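PDB 6D97: aldehyde dehydrogenase 12, which catalyses the NAD-dependent oxidation of L-glutamate gamma-semialdehyde to glutamate, the last step of proline catabolism in plants. Local coordinates for residues Lys116-Leu121 with Phe155-Cys160; Ala193-Phe198 with Val220-Ser225; Asp298-Gly303 with Ser329-Leu334. All blocks are in the same frame, centred on the assembly; numbering follows the deposited sequence.

Contact 1: residues Lys116-Leu121 with Phe155-Cys160; sequences KAAHML and FLENFC
This is a small, buried, apolar helix-to-helix contact between the last turns of two helices, 105-121 and 142-157, which pack beside helices 203-214 and 229-240 of the nucleotide-binding part of the fold. Leu156 carries it. Its CG stands beside the backbone N, anti to the carbonyl carbon (chi1 -67°), which sends the side chain across to the facing helix. There CD1 rests 3.7 Å from Ala117 CB, while nearer the root CB of Leu156 meets Ala118 CB at 3.6 Å. Leu121 comes in at about a right angle, so that CD1 of Leu121 and CD1 of Leu156 touch tip to tip at 4.1 Å. On another flank of Ala118 lies the aliphatic part of Glu157, with CG 3.8 Å from Ala118 CB; its carboxylate turns to Gln153, whose NE2 bonds OE1. The methyl side chains of Ala117 and Ala118 let the backbones come close, with Ala118 CA 5.2 Å from Leu156 CA. Helix 229-240 covers Ala117 and Leu121. Asn158 bonds Asp162 and Gln163 of the second subunit. The arrangement belongs to the helical layer of the Rossmann-type NAD-binding part of the aldehyde dehydrogenase fold, where Leu156 meets both alanines and Tyr214 of helix 203-214.

Contact 2: residues Ala193-Phe198 with Val220-Ser225; sequences AIITPF and VLKVDS. With NAD (nicotinamide-adenine-dinucleotide), chain E.
Lys222 leaves the strand with CG anti to the backbone N (chi1 -176°), then bends at chi2 (-122°) and again at chi4 (-70°), which brings NZ to the 2'- and 3'-hydroxyls of NAD's adenosine ribose. NZ bonds O2B at 2.8 Å, O3B weakly, and also Ser253 O. O3B in turn donates to Thr196 O at 3.1 Å, a carbonyl that also takes Asp224 N from above its plane. An alanine in place of Lys222 would remove the ammonium group and would probably weaken the hold on both ribose hydroxyls. CG2 of Ile195 lies 3.2 Å from the ribose oxygen O4B. Asp224 OD1 forms a salt bridge with Lys226; water 1, at the edge of the Phe198 ring, lies within bonding distance of Asp224 OD2 and NAD O2N. The strands run parallel: Ile194 N to Val220 O, Lys222 N to Ile194 O (2.7 Å) and Thr196 N to Lys222 O lie nearly along the C=O axes. Thr196 OG1 is buried without a polar partner, 3.5 Å from Val223 CG2. These are neighbouring strands of the Rossmann-type beta-alpha-beta unit; connecting helix 203-214 covers the face of Thr196 and Val223, helix 255-265 that of Ile195 and Lys222, and strand 269-273 lies beside 191-196.

Contact 3: residues Asp298-Gly303 with Ser329-Leu334; sequences DWKILG and SAQSVL
Lys300 NZ is held by two partners: Gln331 OE1 at 2.7 Å, met nearly along its C=O axis, and the carboxylate of Asp319, with which it forms a salt bridge. Both segments belong to a beta-alpha-beta crossover, strand 298-302, helix 309-321 and strand 331-337, in the mixed sheet of the catalytic domain of the aldehyde dehydrogenase fold. The lysine chain starts anti to the backbone N (chi1 175°) and bends at chi3 (-76°), which lays its end toward the extended Gln331; NE2 of that amide is bonded to Gln438 of strand 437-443, so the amide is fixed from both ends. The salt bridge ties Asp319 of the crossover helix to strand 298-302, and Gln331 packs against the same aspartate.

The pairing is parallel. Asp298 O accepts two successive amides, Ser332 N at 3.0 Å and, weakly, Val333 N, consistent with a bulge-like irregularity where the pairing begins. Regular parallel pairing is seen from Trp299 with Val333, and Lys300 N bonds Val333 O in its carbonyl plane. Water 2 bridges the two segments, accepting from Asp298 N and donating to Ala330 O, with Ser332 OG also bonded to it.

Asp298 OD2 sits 3.1 Å from Ala330 O, another acceptor; OD1 takes the amide of Thr463. On the sheet face that carries Trp299 and Val333, Trp299 CB meets Val333 CG1 at 3.5 Å, while CG in the crowded position (chi1 46°) carries the indole away. On the face of Lys300 and Leu334 the two side chains lie side by side, and CD1 of Leu334 lies 3.6 Å from Lys300 CD and 4.1 Å from Leu302 CD2.

From the N terminus the three contacts close their loops one after another, without nesting or crossing. Contact 1 closes first, around a mostly helical excursion that includes helix 124-137. Contact 2 follows, joining strands 191-196 and 218-223 around helix 203-214, which also touches contact 1 through Leu156 and so links these helices to the nucleotide-binding sheet. Contact 3 closes last, across helix 309-321, and pairs two strands of a separate sheet. Centres of contacts 1 and 2 are 22 Å apart and those of 2 and 3 are 28 Å apart; none touches another. Contacts 2 and 3 thus repeat one crossover topology in two sheets.

Contact 1: residues Lys116-Leu121 with Phe155-Cys160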
loop_
_atom_site.group_PDB
_atom_site.type_symbol
_atom_site.label_atom_id
_atom_site.label_comp_id
_atom_site.label_asym_id
_atom_site.label_seq_id
_atom_site.Cartn_x
_atom_site.Cartn_y
_atom_site.Cartn_z
ATOM N N LYS A 116 -23.887 -13.111 -5.667
ATOM C CA LYS A 116 -25.287 -13.445 -5.904
ATOM C C LYS A 116 -26.171 -12.209 -5.808
ATOM O O LYS A 116 -27.078 -12.022 -6.626
ATOM C CB LYS A 116 -25.747 -14.515 -4.911
ATOM C CG LYS A 116 -25.248 -15.919 -5.222
ATOM C CD LYS A 116 -25.679 -16.894 -4.145
ATOM C CE LYS A 116 -24.477 -17.573 -3.527
ATOM N NZ LYS A 116 -24.479 -17.481 -2.039
ATOM N N ALA A 117 -25.912 -11.347 -4.821
ATOM C CA ALA A 117 -26.719 -10.142 -4.655
ATOM C C ALA A 117 -26.500 -9.160 -5.800
ATOM O O ALA A 117 -27.460 -8.566 -6.303
ATOM C CB ALA A 117 -26.410 -9.482 -3.313
ATOM N N ALA A 118 -25.245 -8.974 -6.223
ATOM C CA ALA A 118 -24.963 -8.072 -7.337
ATOM C C ALA A 118 -25.662 -8.531 -8.611
ATOM O O ALA A 118 -26.162 -7.705 -9.384
ATOM C CB ALA A 118 -23.455 -7.963 -7.566
ATOM N N HIS A 119 -25.704 -9.844 -8.850
ATOM C CA HIS A 119 -26.382 -10.344 -10.041
ATOM C C HIS A 119 -27.887 -10.150 -9.935
ATOM O O HIS A 119 -28.558 -9.878 -10.939
ATOM C CB HIS A 119 -26.048 -11.819 -10.264
ATOM C CG HIS A 119 -26.662 -12.393 -11.504
ATOM N ND1 HIS A 119 -27.692 -13.308 -11.474
ATOM C CD2 HIS A 119 -26.392 -12.176 -12.813
ATOM C CE1 HIS A 119 -28.030 -13.630 -12.710
ATOM N NE2 HIS A 119 -27.255 -12.958 -13.542
ATOM N N MET A 120 -28.433 -10.286 -8.728
ATOM C CA MET A 120 -29.860 -10.064 -8.533
ATOM C C MET A 120 -30.215 -8.597 -8.728
ATOM O O MET A 120 -31.138 -8.266 -9.479
ATOM C CB MET A 120 -30.281 -10.547 -7.148
ATOM C CG MET A 120 -30.567 -12.029 -7.089
ATOM S SD MET A 120 -31.995 -12.496 -8.085
ATOM C CE MET A 120 -33.334 -11.812 -7.110
ATOM N N LEU A 121 -29.481 -7.699 -8.063
ATOM C CA LEU A 121 -29.731 -6.270 -8.215
ATOM C C LEU A 121 -29.562 -5.798 -9.653
ATOM O O LEU A 121 -30.155 -4.784 -10.031
ATOM C CB LEU A 121 -28.802 -5.466 -7.298
ATOM C CG LEU A 121 -29.283 -5.067 -5.900
ATOM C CD1 LEU A 121 -28.475 -3.887 -5.390
ATOM C CD2 LEU A 121 -30.767 -4.742 -5.895
ATOM N N PHE A 155 -21.248 -1.529 -6.176
ATOM C CA PHE A 155 -20.528 -1.764 -4.928
ATOM C C PHE A 155 -20.428 -3.255 -4.627
ATOM O O PHE A 155 -19.352 -3.761 -4.287
ATOM C CB PHE A 155 -21.222 -1.012 -3.787
ATOM C CG PHE A 155 -20.800 -1.450 -2.410
ATOM C CD1 PHE A 155 -19.739 -0.835 -1.765
ATOM C CD2 PHE A 155 -21.487 -2.460 -1.750
ATOM C CE1 PHE A 155 -19.362 -1.231 -0.493
ATOM C CE2 PHE A 155 -21.114 -2.864 -0.486
ATOM C CZ PHE A 155 -20.054 -2.247 0.147
ATOM N N LEU A 156 -21.544 -3.975 -4.757
ATOM C CA LEU A 156 -21.528 -5.418 -4.533
ATOM C C LEU A 156 -20.621 -6.121 -5.534
ATOM O O LEU A 156 -19.968 -7.116 -5.198
ATOM C CB LEU A 156 -22.951 -5.972 -4.610
ATOM C CG LEU A 156 -23.914 -5.532 -3.504
ATOM C CD1 LEU A 156 -25.333 -6.006 -3.798
ATOM C CD2 LEU A 156 -23.437 -6.033 -2.147
ATOM N N GLU A 157 -20.561 -5.618 -6.770
ATOM C CA GLU A 157 -19.658 -6.207 -7.753
ATOM C C GLU A 157 -18.200 -6.038 -7.348
ATOM O O GLU A 157 -17.359 -6.858 -7.726
ATOM C CB GLU A 157 -19.899 -5.604 -9.138
ATOM C CG GLU A 157 -21.011 -6.279 -9.920
ATOM C CD GLU A 157 -20.959 -5.959 -11.404
ATOM O OE1 GLU A 157 -21.851 -6.424 -12.147
ATOM O OE2 GLU A 157 -20.022 -5.247 -11.826
ATOM N N ASN A 158 -17.883 -5.002 -6.567
ATOM C CA ASN A 158 -16.505 -4.784 -6.144
ATOM C C ASN A 158 -16.047 -5.767 -5.078
ATOM O O ASN A 158 -14.844 -5.839 -4.802
ATOM C CB ASN A 158 -16.325 -3.356 -5.623
ATOM C CG ASN A 158 -16.417 -2.321 -6.723
ATOM O OD1 ASN A 158 -16.299 -2.640 -7.906
ATOM N ND2 ASN A 158 -16.618 -1.069 -6.337
ATOM N N PHE A 159 -16.955 -6.530 -4.482
ATOM C CA PHE A 159 -16.592 -7.400 -3.374
ATOM C C PHE A 159 -17.073 -8.816 -3.624
ATOM O O PHE A 159 -17.575 -9.499 -2.727
ATOM C CB PHE A 159 -17.110 -6.825 -2.060
ATOM C CG PHE A 159 -16.520 -5.484 -1.751
ATOM C CD1 PHE A 159 -15.223 -5.388 -1.279
ATOM C CD2 PHE A 159 -17.231 -4.321 -1.988
ATOM C CE1 PHE A 159 -14.652 -4.163 -1.022
ATOM C CE2 PHE A 159 -16.666 -3.088 -1.726
ATOM C CZ PHE A 159 -15.372 -3.011 -1.244
ATOM N N CYS A 160 -16.897 -9.272 -4.860
ATOM C CA CYS A 160 -17.088 -10.658 -5.244
ATOM C C CYS A 160 -15.776 -11.425 -5.101
ATOM O O CYS A 160 -14.702 -10.844 -4.915
ATOM C CB CYS A 160 -17.601 -10.754 -6.681
ATOM S SG CYS A 160 -19.133 -9.856 -7.016
#

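Contact 2: residues Ala193-Phe198 with Val220-Ser225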
loop_
_atom_site.group_PDB
_atom_site.type_symbol
_atom_site.label_atom_id
_atom_site.label_comp_id
_atom_site.label_asym_id
_atom_site.label_seq_id
_atom_site.Cartn_x
_atom_site.Cartn_y
_atom_site.Cartn_z
ATOM N N ALA A 193 -23.631 -1.064 15.535
ATOM C CA ALA A 193 -24.923 -0.511 15.159
ATOM C C ALA A 193 -24.766 0.410 13.958
ATOM O O ALA A 193 -23.717 1.033 13.764
ATOM C CB ALA A 193 -25.564 0.255 16.319
ATOM N N ILE A 194 -25.820 0.478 13.145
ATOM C CA ILE A 194 -25.864 1.324 11.958
ATOM C C ILE A 194 -27.190 2.067 11.945
ATOM O O ILE A 194 -28.254 1.456 12.091
ATOM C CB ILE A 194 -25.694 0.514 10.663
ATOM C CG1 ILE A 194 -24.419 -0.313 10.740
ATOM C CG2 ILE A 194 -25.627 1.434 9.462
ATOM C CD1 ILE A 194 -24.330 -1.364 9.658
ATOM N N ILE A 195 -27.123 3.384 11.768
ATOM C CA ILE A 195 -28.286 4.265 11.797
ATOM C C ILE A 195 -28.203 5.186 10.585
ATOM O O ILE A 195 -27.239 5.949 10.450
ATOM C CB ILE A 195 -28.341 5.082 13.099
ATOM C CG1 ILE A 195 -28.270 4.154 14.317
ATOM C CG2 ILE A 195 -29.590 5.935 13.136
ATOM C CD1 ILE A 195 -28.110 4.879 15.630
ATOM N N THR A 196 -29.200 5.118 9.707
ATOM C CA THR A 196 -29.188 5.836 8.441
ATOM C C THR A 196 -30.482 6.610 8.229
ATOM O O THR A 196 -31.515 6.284 8.824
ATOM C CB THR A 196 -28.963 4.873 7.263
ATOM O OG1 THR A 196 -30.157 4.127 7.010
ATOM C CG2 THR A 196 -27.829 3.921 7.566
ATOM N N PRO A 197 -30.461 7.652 7.363
ATOM C CA PRO A 197 -31.613 8.557 7.264
ATOM C C PRO A 197 -32.578 8.231 6.133
ATOM O O PRO A 197 -32.511 7.163 5.516
ATOM C CB PRO A 197 -30.942 9.913 7.027
ATOM C CG PRO A 197 -29.784 9.554 6.139
ATOM C CD PRO A 197 -29.331 8.154 6.558
ATOM N N PHE A 198 -33.471 9.177 5.840
ATOM C CA PHE A 198 -34.577 8.908 4.930
ATOM C C PHE A 198 -34.183 9.020 3.463
ATOM O O PHE A 198 -34.791 8.359 2.614
ATOM C CB PHE A 198 -35.734 9.870 5.212
ATOM C CG PHE A 198 -35.530 11.250 4.644
ATOM C CD1 PHE A 198 -34.840 12.212 5.364
ATOM C CD2 PHE A 198 -36.022 11.582 3.389
ATOM C CE1 PHE A 198 -34.648 13.474 4.846
ATOM C CE2 PHE A 198 -35.829 12.844 2.866
ATOM C CZ PHE A 198 -35.142 13.790 3.595
ATOM N N VAL A 220 -26.527 -4.294 14.055
ATOM C CA VAL A 220 -27.958 -4.036 14.098
ATOM C C VAL A 220 -28.204 -2.794 13.255
ATOM O O VAL A 220 -27.540 -1.765 13.441
ATOM C CB VAL A 220 -28.474 -3.871 15.540
ATOM C CG1 VAL A 220 -27.763 -2.728 16.264
ATOM C CG2 VAL A 220 -29.980 -3.667 15.537
ATOM N N LEU A 221 -29.105 -2.909 12.286
ATOM C CA LEU A 221 -29.333 -1.863 11.301
ATOM C C LEU A 221 -30.664 -1.179 11.571
ATOM O O LEU A 221 -31.699 -1.844 11.688
ATOM C CB LEU A 221 -29.309 -2.430 9.881
ATOM C CG LEU A 221 -29.751 -1.441 8.802
ATOM C CD1 LEU A 221 -28.798 -0.261 8.695
ATOM C CD2 LEU A 221 -29.883 -2.138 7.465
ATOM N N LYS A 222 -30.632 0.145 11.671
ATOM C CA LYS A 222 -31.833 0.948 11.855
ATOM C C LYS A 222 -31.910 1.973 10.734
ATOM O O LYS A 222 -30.996 2.788 10.567
ATOM C CB LYS A 222 -31.830 1.634 13.222
ATOM C CG LYS A 222 -33.098 2.408 13.541
ATOM C CD LYS A 222 -32.782 3.866 13.822
ATOM C CE LYS A 222 -34.010 4.624 14.301
ATOM N NZ LYS A 222 -35.004 4.817 13.208
ATOM N N VAL A 223 -32.994 1.924 9.966
ATOM C CA VAL A 223 -33.266 2.882 8.903
ATOM C C VAL A 223 -34.499 3.680 9.300
ATOM O O VAL A 223 -35.421 3.139 9.922
ATOM C CB VAL A 223 -33.468 2.177 7.544
ATOM C CG1 VAL A 223 -33.742 3.186 6.433
ATOM C CG2 VAL A 223 -32.249 1.323 7.212
ATOM N N ASP A 224 -34.490 4.974 8.971
ATOM C CA ASP A 224 -35.626 5.858 9.201
ATOM C C ASP A 224 -36.920 5.175 8.792
ATOM O O ASP A 224 -37.054 4.698 7.660
ATOM C CB ASP A 224 -35.445 7.162 8.416
ATOM C CG ASP A 224 -36.405 8.254 8.864
ATOM O OD1 ASP A 224 -37.639 8.060 8.776
ATOM O OD2 ASP A 224 -35.921 9.308 9.325
ATOM N N SER A 225 -37.869 5.110 9.732
ATOM C CA SER A 225 -39.072 4.312 9.525
ATOM C C SER A 225 -39.851 4.766 8.301
ATOM O O SER A 225 -40.627 3.987 7.738
ATOM C CB SER A 225 -39.971 4.372 10.759
ATOM O OG SER A 225 -39.357 3.737 11.868
HETATM P PA NAD E . -31.795 12.421 11.621
HETATM O O1A NAD E . -30.582 12.764 12.544
HETATM O O2A NAD E . -33.084 13.043 11.851
HETATM O O5B NAD E . -32.317 11.040 11.580
HETATM C C5B NAD E . -31.538 10.018 11.005
HETATM C C4B NAD E . -31.670 8.670 11.705
HETATM O O4B NAD E . -31.212 8.698 13.045
HETATM C C3B NAD E . -33.062 8.126 11.690
HETATM O O3B NAD E . -33.054 6.766 11.488
HETATM C C2B NAD E . -33.545 8.456 13.036
HETATM O O2B NAD E . -34.542 7.591 13.426
HETATM C C1B NAD E . -32.302 8.292 13.828
HETATM N N9A NAD E . -32.268 9.010 15.085
HETATM C C8A NAD E . -32.761 10.269 15.371
HETATM N N7A NAD E . -32.492 10.567 16.648
HETATM C C5A NAD E . -31.800 9.512 17.235
HETATM C C6A NAD E . -31.274 9.265 18.489
HETATM N N6A NAD E . -31.411 10.254 19.522
HETATM N N1A NAD E . -30.642 8.110 18.744
HETATM C C2A NAD E . -30.494 7.156 17.790
HETATM N N3A NAD E . -30.997 7.360 16.544
HETATM C C4A NAD E . -31.640 8.508 16.246
HETATM O O3 NAD E . -31.708 12.686 10.179
HETATM P PN NAD E . -32.600 13.700 9.343
HETATM O O1N NAD E . -31.867 13.734 7.952
HETATM O O2N NAD E . -33.986 13.167 9.127
HETATM O O5D NAD E . -32.640 15.100 9.894
HETATM O O HOH W 1 -33.812 10.641 8.423
#

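Contact 3: residues Asp298-Gly303 with Ser329-Leu334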
loop_
_atom_site.group_PDB
_atom_site.type_symbol
_atom_site.label_atom_id
_atom_site.label_comp_id
_atom_site.label_asym_id
_atom_site.label_seq_id
_atom_site.Cartn_x
_atom_site.Cartn_y
_atom_site.Cartn_z
ATOM N N ASP A 298 -22.695 22.557 1.690
ATOM C CA ASP A 298 -21.722 22.357 0.612
ATOM C C ASP A 298 -21.709 23.543 -0.348
ATOM O O ASP A 298 -22.766 24.079 -0.713
ATOM C CB ASP A 298 -22.070 21.065 -0.116
ATOM C CG ASP A 298 -22.478 19.968 0.853
ATOM O OD1 ASP A 298 -21.739 19.711 1.803
ATOM O OD2 ASP A 298 -23.519 19.338 0.646
ATOM N N TRP A 299 -20.510 23.966 -0.718
ATOM C CA TRP A 299 -20.304 25.161 -1.508
ATOM C C TRP A 299 -19.766 24.798 -2.883
ATOM O O TRP A 299 -19.119 23.762 -3.067
ATOM C CB TRP A 299 -19.340 26.155 -0.815
ATOM C CG TRP A 299 -18.080 25.560 -0.247
ATOM C CD1 TRP A 299 -17.858 25.191 1.052
ATOM C CD2 TRP A 299 -16.864 25.293 -0.952
ATOM N NE1 TRP A 299 -16.581 24.699 1.190
ATOM C CE2 TRP A 299 -15.951 24.749 -0.025
ATOM C CE3 TRP A 299 -16.461 25.454 -2.281
ATOM C CZ2 TRP A 299 -14.662 24.367 -0.385
ATOM C CZ3 TRP A 299 -15.187 25.070 -2.638
ATOM C CH2 TRP A 299 -14.300 24.532 -1.694
ATOM N N LYS A 300 -20.057 25.664 -3.851
ATOM C CA LYS A 300 -19.454 25.625 -5.174
ATOM C C LYS A 300 -18.848 26.989 -5.443
ATOM O O LYS A 300 -19.524 28.014 -5.292
ATOM C CB LYS A 300 -20.472 25.270 -6.257
ATOM C CG LYS A 300 -19.910 25.333 -7.664
ATOM C CD LYS A 300 -20.931 24.862 -8.683
ATOM C CE LYS A 300 -21.067 23.347 -8.673
ATOM N NZ LYS A 300 -22.341 22.893 -9.301
ATOM N N ILE A 301 -17.569 26.999 -5.795
ATOM C CA ILE A 301 -16.858 28.208 -6.181
ATOM C C ILE A 301 -16.650 28.163 -7.686
ATOM O O ILE A 301 -16.147 27.167 -8.220
ATOM C CB ILE A 301 -15.512 28.336 -5.449
ATOM C CG1 ILE A 301 -15.711 28.464 -3.937
ATOM C CG2 ILE A 301 -14.741 29.526 -5.975
ATOM C CD1 ILE A 301 -14.407 28.405 -3.162
ATOM N N LEU A 302 -17.050 29.230 -8.368
ATOM C CA LEU A 302 -16.745 29.398 -9.781
ATOM C C LEU A 302 -15.476 30.229 -9.912
ATOM O O LEU A 302 -15.378 31.320 -9.337
ATOM C CB LEU A 302 -17.898 30.081 -10.519
ATOM C CG LEU A 302 -19.318 29.519 -10.415
ATOM C CD1 LEU A 302 -20.254 30.339 -11.292
ATOM C CD2 LEU A 302 -19.379 28.050 -10.800
ATOM N N GLY A 303 -14.506 29.710 -10.656
ATOM C CA GLY A 303 -13.273 30.420 -10.881
ATOM C C GLY A 303 -13.430 31.524 -11.901
ATOM O O GLY A 303 -14.518 31.792 -12.426
ATOM N N SER A 329 -25.096 16.062 0.033
ATOM C CA SER A 329 -24.093 16.636 -0.851
ATOM C C SER A 329 -24.626 17.782 -1.702
ATOM O O SER A 329 -23.890 18.299 -2.548
ATOM C CB SER A 329 -23.517 15.546 -1.764
ATOM O OG SER A 329 -24.533 14.926 -2.537
ATOM N N ALA A 330 -25.870 18.205 -1.487
ATOM C CA ALA A 330 -26.506 19.158 -2.385
ATOM C C ALA A 330 -25.857 20.537 -2.291
ATOM O O ALA A 330 -25.376 20.960 -1.235
ATOM C CB ALA A 330 -28.002 19.259 -2.085
ATOM N N GLN A 331 -25.844 21.233 -3.427
ATOM C CA GLN A 331 -25.301 22.585 -3.522
ATOM C C GLN A 331 -26.170 23.544 -2.716
ATOM O O GLN A 331 -27.330 23.786 -3.065
ATOM C CB GLN A 331 -25.231 22.999 -4.990
ATOM C CG GLN A 331 -24.896 24.458 -5.239
ATOM C CD GLN A 331 -24.637 24.740 -6.709
ATOM O OE1 GLN A 331 -23.929 23.987 -7.376
ATOM N NE2 GLN A 331 -25.218 25.822 -7.223
ATOM N N SER A 332 -25.616 24.086 -1.629
ATOM C CA SER A 332 -26.342 25.014 -0.774
ATOM C C SER A 332 -25.901 26.461 -0.925
ATOM O O SER A 332 -26.664 27.362 -0.562
ATOM C CB SER A 332 -26.203 24.608 0.701
ATOM O OG SER A 332 -26.902 23.404 0.974
ATOM N N VAL A 333 -24.698 26.709 -1.434
ATOM C CA VAL A 333 -24.251 28.072 -1.691
ATOM C C VAL A 333 -23.376 28.065 -2.939
ATOM O O VAL A 333 -22.653 27.100 -3.205
ATOM C CB VAL A 333 -23.516 28.671 -0.472
ATOM C CG1 VAL A 333 -22.291 27.860 -0.139
ATOM C CG2 VAL A 333 -23.153 30.134 -0.722
ATOM N N LEU A 334 -23.463 29.149 -3.710
ATOM C CA LEU A 334 -22.713 29.312 -4.949
ATOM C C LEU A 334 -21.957 30.631 -4.890
ATOM O O LEU A 334 -22.577 31.698 -4.841
ATOM C CB LEU A 334 -23.652 29.277 -6.162
ATOM C CG LEU A 334 -23.047 29.364 -7.565
ATOM C CD1 LEU A 334 -22.183 28.150 -7.836
ATOM C CD2 LEU A 334 -24.136 29.474 -8.617
HETATM O O HOH W 2 -25.306 21.487 1.330
#